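PDB 4CJX: C-1-tetrahydrofolate synthase, cytoplasmic, putative from Trypanosoma brucei, which probably oxidises methylenetetrahydrofolate with NADP+ and then hydrolyses the methenyl product, two consecutive steps of one-carbon metabolism. Local coordinates for residues 36-41 against 300-305; 166-171 against 198-203. One frame throughout, in Å; residues are numbered along the deposited sequence.

Near the N terminus, residues 36-41 belong to helix 30-51 in the range of the catalytic domain; after 258 intervening residues, their partner 300-305 follows on helix 296-316. Contact 1 therefore closes a very long loop, which brings the end of the chain back against its beginning. Contact 2 is nested inside that loop: helix 166-178 leads into strand 186-190, the chain goes on into helix 197-206, and 166-171 meets 198-203 across just 26 intervening residues, all in the range of the NAD(P)-binding domain. The two contacts touch, since Thr300, Met303 and Leu304 pack on Cys166, Ser169 and Ala170. Helix 296-316 is thus shared between helix 30-51 and helix 166-178.

Contact 1 of 2, residues 36-41 against 300-305; sequences AIQKEL and TVSMLL
With Gln38 level with Ser302, segments 36-41 and 300-305 of helices 30-51 and 296-316 run nearly in the same direction, their axes inclined by 20° and 9.9 Å apart at closest approach. That spacing leaves room for side chains between them, and one polar link lies among the apolar ones. Gln38 is long enough to span the gap: its chain is extended beyond CG (chi2 171°), and NE2 donates to OG of Ser302 at 2.6 Å. The bond is bent, and the hydroxyl lies 29° out of the amide plane. Small Ser302 lets the amide come close, and its OG also makes a weak hydrogen bond to Pro298 O in the preceding turn, so the buried hydroxyl has a partner within its own helix too. On one flank Ile37 and Met303 cross at about a right angle. The flexible methionine bends back at chi2 and chi3 to lay CE against Ile37 CD1; the modelled 3.3 Å is tighter than normal carbon packing, and its exact value is doubtful. Further along, Leu41 places CD1 3.6 Å from Leu305 CB. Val301 also touches the bound inhibitor, which places the contact beside the ligand pocket. Helix 296-316 is flanked by two more helices: 68-83 packs against Val301 and Leu305, while 166-178 receives Thr300, Met303 and Leu304.

Contact 2 of 2, residues 166-171 against 198-203; sequences CTASAV and LPVATL
Ala168 directs its methyl group straight at the helix of Pro199, Val200 and Leu203, and all three gather round it. The proline ring presents CB and CG to it, with CB 3.9 Å from Ala168 CB. From Val200 the backbone N and CB face the same methyl, while Leu203 brings CD1 to within 4.0 Å of Ala168 CB from the next turn. So small a side chain suits this place, because the CA atoms of Ala168 and Val200 are only 4.8 Å apart and the axes of the two segments approach to 8.6 Å. One turn later Val171 meets Val200 almost at right angles, branch against branch. With CG1 of Val200 turned between its backbone N and carbonyl carbon (chi1 88°), CG2 is left on the side roughly opposite that N, and touches Val171 CG1 at 3.8 Å. Strand 186-190, helix 197-206 and strand 210-214 form a parallel beta-alpha-beta crossover of the Rossmann-like nucleotide-binding region, and helix 166-178 packs beside it. Proline is well placed early in helix 197-206, since the first turn requires no N-H from it; just before, Ile195 and Ala196 belong to the NADP(+) site. On another side of helix 197-206, Ala201 packs on Val211 and Val213 of the sheet, whereas Leu198 meets His155 of the second subunit.

Contact 1 of 2, residues 36-41 against 300-305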
ATOM      1  N   ALA B  36      -3.822  -8.730 -29.226  1.00 28.32           N
ATOM      2  CA  ALA B  36      -4.810  -9.784 -28.931  1.00 29.60           C
ATOM      3  C   ALA B  36      -5.891  -9.291 -27.974  1.00 29.25           C
ATOM      4  O   ALA B  36      -7.089  -9.492 -28.207  1.00 30.88           O
ATOM      5  CB  ALA B  36      -4.145 -11.032 -28.368  1.00 29.58           C
ATOM      6  N   ILE B  37      -5.467  -8.626 -26.918  1.00 27.55           N
ATOM      7  CA  ILE B  37      -6.389  -7.993 -25.993  1.00 27.05           C
ATOM      8  C   ILE B  37      -7.322  -7.036 -26.731  1.00 28.16           C
ATOM      9  O   ILE B  37      -8.540  -7.091 -26.549  1.00 28.97           O
ATOM     10  CB  ILE B  37      -5.622  -7.210 -24.922  1.00 25.68           C
ATOM     11  CG1 ILE B  37      -4.843  -8.187 -24.010  1.00 25.24           C
ATOM     12  CG2 ILE B  37      -6.569  -6.307 -24.138  1.00 25.44           C
ATOM     13  CD1 ILE B  37      -3.835  -7.542 -23.075  1.00 23.92           C
ATOM     14  N   GLN B  38      -6.763  -6.160 -27.560  1.00 28.00           N
ATOM     15  CA  GLN B  38      -7.583  -5.145 -28.225  1.00 28.74           C
ATOM     16  C   GLN B  38      -8.533  -5.737 -29.260  1.00 30.61           C
ATOM     17  O   GLN B  38      -9.584  -5.172 -29.536  1.00 31.37           O
ATOM     18  CB  GLN B  38      -6.698  -4.043 -28.805  1.00 28.08           C
ATOM     19  CG  GLN B  38      -6.144  -3.181 -27.680  1.00 26.50           C
ATOM     20  CD  GLN B  38      -5.080  -2.186 -28.097  1.00 26.06           C
ATOM     21  OE1 GLN B  38      -4.978  -1.789 -29.260  1.00 27.28           O
ATOM     22  NE2 GLN B  38      -4.274  -1.772 -27.133  1.00 24.99           N
ATOM     23  N   LYS B  39      -8.178  -6.895 -29.807  1.00 31.76           N
ATOM     24  CA  LYS B  39      -9.050  -7.599 -30.743  1.00 33.87           C
ATOM     25  C   LYS B  39     -10.281  -8.107 -30.015  1.00 34.38           C
ATOM     26  O   LYS B  39     -11.379  -8.121 -30.573  1.00 36.39           O
ATOM     27  CB  LYS B  39      -8.316  -8.779 -31.404  1.00 34.77           C
ATOM     28  CG  LYS B  39      -9.180  -9.572 -32.370  1.00 37.30           C
ATOM     29  N   GLU B  40     -10.094  -8.531 -28.769  1.00 33.10           N
ATOM     30  CA  GLU B  40     -11.180  -9.099 -27.993  1.00 33.55           C
ATOM     31  C   GLU B  40     -12.053  -7.971 -27.467  1.00 33.50           C
ATOM     32  O   GLU B  40     -13.271  -8.092 -27.467  1.00 34.07           O
ATOM     33  CB  GLU B  40     -10.648  -9.964 -26.849  1.00 32.61           C
ATOM     34  N   LEU B  41     -11.427  -6.881 -27.016  1.00 32.07           N
ATOM     35  CA  LEU B  41     -12.167  -5.680 -26.614  1.00 32.31           C
ATOM     36  C   LEU B  41     -13.030  -5.118 -27.743  1.00 33.34           C
ATOM     37  O   LEU B  41     -14.143  -4.726 -27.510  1.00 33.93           O
ATOM     38  CB  LEU B  41     -11.221  -4.583 -26.121  1.00 30.91           C
ATOM     39  CG  LEU B  41     -10.437  -4.834 -24.829  1.00 29.76           C
ATOM     40  CD1 LEU B  41      -9.595  -3.622 -24.487  1.00 28.73           C
ATOM     41  CD2 LEU B  41     -11.313  -5.185 -23.645  1.00 30.10           C
ATOM     42  N   THR B 300       0.234  -1.505 -21.162  1.00 20.06           N
ATOM     43  CA  THR B 300      -0.289  -0.448 -20.320  1.00 20.27           C
ATOM     44  C   THR B 300      -1.481   0.291 -20.972  1.00 21.06           C
ATOM     45  O   THR B 300      -2.493   0.533 -20.315  1.00 21.20           O
ATOM     46  CB  THR B 300       0.822   0.545 -19.932  1.00 19.74           C
ATOM     47  OG1 THR B 300       1.777  -0.146 -19.129  1.00 18.54           O
ATOM     48  CG2 THR B 300       0.266   1.722 -19.147  1.00 20.07           C
ATOM     49  N   VAL B 301      -1.361   0.619 -22.254  1.00 20.99           N
ATOM     50  CA  VAL B 301      -2.470   1.229 -22.992  1.00 22.04           C
ATOM     51  C   VAL B 301      -3.677   0.295 -23.050  1.00 23.09           C
ATOM     52  O   VAL B 301      -4.820   0.741 -22.870  1.00 23.82           O
ATOM     53  CB  VAL B 301      -2.068   1.619 -24.436  1.00 22.23           C
ATOM     54  CG1 VAL B 301      -3.267   2.133 -25.224  1.00 23.76           C
ATOM     55  CG2 VAL B 301      -0.950   2.652 -24.434  1.00 21.48           C
ATOM     56  N   SER B 302      -3.426  -0.993 -23.302  1.00 23.05           N
ATOM     57  CA  SER B 302      -4.491  -1.991 -23.389  1.00 24.30           C
ATOM     58  C   SER B 302      -5.236  -2.166 -22.066  1.00 24.35           C
ATOM     59  O   SER B 302      -6.445  -2.398 -22.054  1.00 24.97           O
ATOM     60  CB  SER B 302      -3.926  -3.350 -23.834  1.00 24.19           C
ATOM     61  OG  SER B 302      -3.369  -3.232 -25.132  1.00 25.00           O
ATOM     62  N   MET B 303      -4.515  -2.077 -20.964  1.00 23.11           N
ATOM     63  CA  MET B 303      -5.151  -2.192 -19.647  1.00 23.81           C
ATOM     64  C   MET B 303      -6.053  -0.998 -19.308  1.00 23.74           C
ATOM     65  O   MET B 303      -7.027  -1.156 -18.572  1.00 24.23           O
ATOM     66  CB  MET B 303      -4.102  -2.386 -18.547  1.00 23.58           C
ATOM     67  CG  MET B 303      -3.300  -3.685 -18.643  1.00 23.96           C
ATOM     68  SD  MET B 303      -4.317  -5.167 -18.793  1.00 28.23           S
ATOM     69  CE  MET B 303      -4.337  -5.415 -20.551  1.00 27.98           C
ATOM     70  N   LEU B 304      -5.719   0.182 -19.818  1.00 22.85           N
ATOM     71  CA  LEU B 304      -6.555   1.361 -19.627  1.00 23.67           C
ATOM     72  C   LEU B 304      -7.886   1.136 -20.332  1.00 25.10           C
ATOM     73  O   LEU B 304      -8.926   1.480 -19.804  1.00 25.82           O
ATOM     74  CB  LEU B 304      -5.881   2.628 -20.168  1.00 23.31           C
ATOM     75  CG  LEU B 304      -6.780   3.845 -20.417  1.00 24.57           C
ATOM     76  CD1 LEU B 304      -7.383   4.353 -19.113  1.00 24.84           C
ATOM     77  CD2 LEU B 304      -6.021   4.962 -21.114  1.00 24.41           C
ATOM     78  N   LEU B 305      -7.826   0.554 -21.531  1.00 25.37           N
ATOM     79  CA  LEU B 305      -9.023   0.245 -22.314  1.00 27.12           C
ATOM     80  C   LEU B 305      -9.863  -0.842 -21.614  1.00 27.76           C
ATOM     81  O   LEU B 305     -11.093  -0.794 -21.616  1.00 28.96           O
ATOM     82  CB  LEU B 305      -8.637  -0.192 -23.729  1.00 27.33           C
ATOM     83  CG  LEU B 305      -7.828   0.810 -24.564  1.00 27.07           C
ATOM     84  CD1 LEU B 305      -7.752   0.330 -26.002  1.00 27.95           C
ATOM     85  CD2 LEU B 305      -8.411   2.210 -24.526  1.00 27.94           C
TER

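Contact 2 of 2, residues 166-171 against 198-203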
ATOM      1  N   CYS B 166      -3.019   0.935 -14.450  1.00 19.67           N
ATOM      2  CA  CYS B 166      -2.822   0.317 -15.749  1.00 19.62           C
ATOM      3  C   CYS B 166      -1.428  -0.338 -15.894  1.00 18.02           C
ATOM      4  O   CYS B 166      -1.318  -1.469 -16.386  1.00 16.82           O
ATOM      5  CB  CYS B 166      -3.070   1.365 -16.830  1.00 20.44           C
ATOM      6  SG  CYS B 166      -4.707   2.132 -16.695  1.00 23.06           S
ATOM      7  N   THR B 167      -0.389   0.377 -15.453  1.00 17.37           N
ATOM      8  CA  THR B 167       0.976  -0.116 -15.575  1.00 17.05           C
ATOM      9  C   THR B 167       1.161  -1.381 -14.756  1.00 16.71           C
ATOM     10  O   THR B 167       1.660  -2.391 -15.273  1.00 16.05           O
ATOM     11  CB  THR B 167       2.031   0.934 -15.175  1.00 16.80           C
ATOM     12  OG1 THR B 167       1.825   2.144 -15.925  1.00 17.58           O
ATOM     13  CG2 THR B 167       3.421   0.381 -15.457  1.00 16.26           C
ATOM     14  N   ALA B 168       0.710  -1.333 -13.499  1.00 16.87           N
ATOM     15  CA  ALA B 168       0.764  -2.497 -12.605  1.00 16.79           C
ATOM     16  C   ALA B 168       0.018  -3.642 -13.226  1.00 17.22           C
ATOM     17  O   ALA B 168       0.485  -4.775 -13.247  1.00 16.90           O
ATOM     18  CB  ALA B 168       0.165  -2.174 -11.254  1.00 17.00           C
ATOM     19  N   SER B 169      -1.152  -3.329 -13.753  1.00 18.00           N
ATOM     20  CA  SER B 169      -1.946  -4.334 -14.413  1.00 18.82           C
ATOM     21  C   SER B 169      -1.234  -5.012 -15.619  1.00 18.40           C
ATOM     22  O   SER B 169      -1.350  -6.221 -15.825  1.00 18.42           O
ATOM     23  CB  SER B 169      -3.210  -3.674 -14.867  1.00 20.00           C
ATOM     24  OG  SER B 169      -4.109  -4.641 -15.262  1.00 21.68           O
ATOM     25  N   ALA B 170      -0.547  -4.201 -16.423  1.00 17.91           N
ATOM     26  CA  ALA B 170       0.196  -4.662 -17.574  1.00 17.95           C
ATOM     27  C   ALA B 170       1.319  -5.619 -17.147  1.00 17.23           C
ATOM     28  O   ALA B 170       1.534  -6.610 -17.812  1.00 17.70           O
ATOM     29  CB  ALA B 170       0.781  -3.484 -18.329  1.00 17.63           C
ATOM     30  N   VAL B 171       2.000  -5.323 -16.038  1.00 16.49           N
ATOM     31  CA  VAL B 171       3.047  -6.195 -15.520  1.00 16.16           C
ATOM     32  C   VAL B 171       2.471  -7.550 -15.188  1.00 16.76           C
ATOM     33  O   VAL B 171       3.044  -8.595 -15.559  1.00 16.30           O
ATOM     34  CB  VAL B 171       3.725  -5.619 -14.261  1.00 15.50           C
ATOM     35  CG1 VAL B 171       4.565  -6.670 -13.579  1.00 15.45           C
ATOM     36  CG2 VAL B 171       4.585  -4.415 -14.620  1.00 15.29           C
ATOM     37  N   LEU B 198       4.586   1.002  -6.730  1.00 18.41           N
ATOM     38  CA  LEU B 198       3.775   0.884  -5.522  1.00 18.57           C
ATOM     39  C   LEU B 198       2.679  -0.185  -5.671  1.00 18.30           C
ATOM     40  O   LEU B 198       2.707  -1.201  -4.980  1.00 17.73           O
ATOM     41  CB  LEU B 198       3.213   2.254  -5.140  1.00 19.91           C
ATOM     42  CG  LEU B 198       2.344   2.323  -3.878  1.00 21.46           C
ATOM     43  CD1 LEU B 198       3.180   2.532  -2.624  1.00 22.10           C
ATOM     44  CD2 LEU B 198       1.331   3.443  -3.999  1.00 22.61           C
ATOM     45  N   PRO B 199       1.740   0.000  -6.618  1.00 18.42           N
ATOM     46  CA  PRO B 199       0.671  -1.002  -6.716  1.00 18.68           C
ATOM     47  C   PRO B 199       1.157  -2.420  -7.065  1.00 17.57           C
ATOM     48  O   PRO B 199       0.633  -3.410  -6.546  1.00 17.52           O
ATOM     49  CB  PRO B 199      -0.273  -0.434  -7.796  1.00 19.25           C
ATOM     50  CG  PRO B 199       0.491   0.642  -8.471  1.00 19.12           C
ATOM     51  CD  PRO B 199       1.517   1.148  -7.511  1.00 18.69           C
ATOM     52  N   VAL B 200       2.157  -2.516  -7.910  1.00 16.53           N
ATOM     53  CA  VAL B 200       2.630  -3.834  -8.341  1.00 16.28           C
ATOM     54  C   VAL B 200       3.244  -4.711  -7.203  1.00 15.00           C
ATOM     55  O   VAL B 200       3.074  -5.921  -7.192  1.00 14.11           O
ATOM     56  CB  VAL B 200       3.586  -3.708  -9.544  1.00 16.24           C
ATOM     57  CG1 VAL B 200       5.023  -3.519  -9.093  1.00 16.43           C
ATOM     58  CG2 VAL B 200       3.483  -4.956 -10.412  1.00 16.63           C
ATOM     59  N   ALA B 201       3.942  -4.082  -6.265  1.00 14.19           N
ATOM     60  CA  ALA B 201       4.487  -4.780  -5.121  1.00 14.30           C
ATOM     61  C   ALA B 201       3.344  -5.455  -4.342  1.00 15.20           C
ATOM     62  O   ALA B 201       3.450  -6.625  -3.968  1.00 14.91           O
ATOM     63  CB  ALA B 201       5.251  -3.819  -4.227  1.00 14.19           C
ATOM     64  N   THR B 202       2.242  -4.717  -4.178  1.00 15.93           N
ATOM     65  CA  THR B 202       1.043  -5.222  -3.524  1.00 17.36           C
ATOM     66  C   THR B 202       0.443  -6.386  -4.258  1.00 17.68           C
ATOM     67  O   THR B 202       0.057  -7.365  -3.623  1.00 18.22           O
ATOM     68  CB  THR B 202      -0.059  -4.160  -3.397  1.00 18.48           C
ATOM     69  OG1 THR B 202       0.430  -3.065  -2.624  1.00 18.34           O
ATOM     70  CG2 THR B 202      -1.328  -4.765  -2.690  1.00 19.75           C
ATOM     71  N   LEU B 203       0.342  -6.285  -5.581  1.00 17.39           N
ATOM     72  CA  LEU B 203      -0.291  -7.339  -6.346  1.00 17.84           C
ATOM     73  C   LEU B 203       0.569  -8.578  -6.347  1.00 17.33           C
ATOM     74  O   LEU B 203       0.038  -9.686  -6.306  1.00 17.55           O
ATOM     75  CB  LEU B 203      -0.563  -6.896  -7.783  1.00 18.11           C
ATOM     76  CG  LEU B 203      -1.603  -5.780  -7.925  1.00 18.83           C
ATOM     77  CD1 LEU B 203      -1.604  -5.257  -9.360  1.00 18.84           C
ATOM     78  CD2 LEU B 203      -2.979  -6.243  -7.503  1.00 20.02           C
TER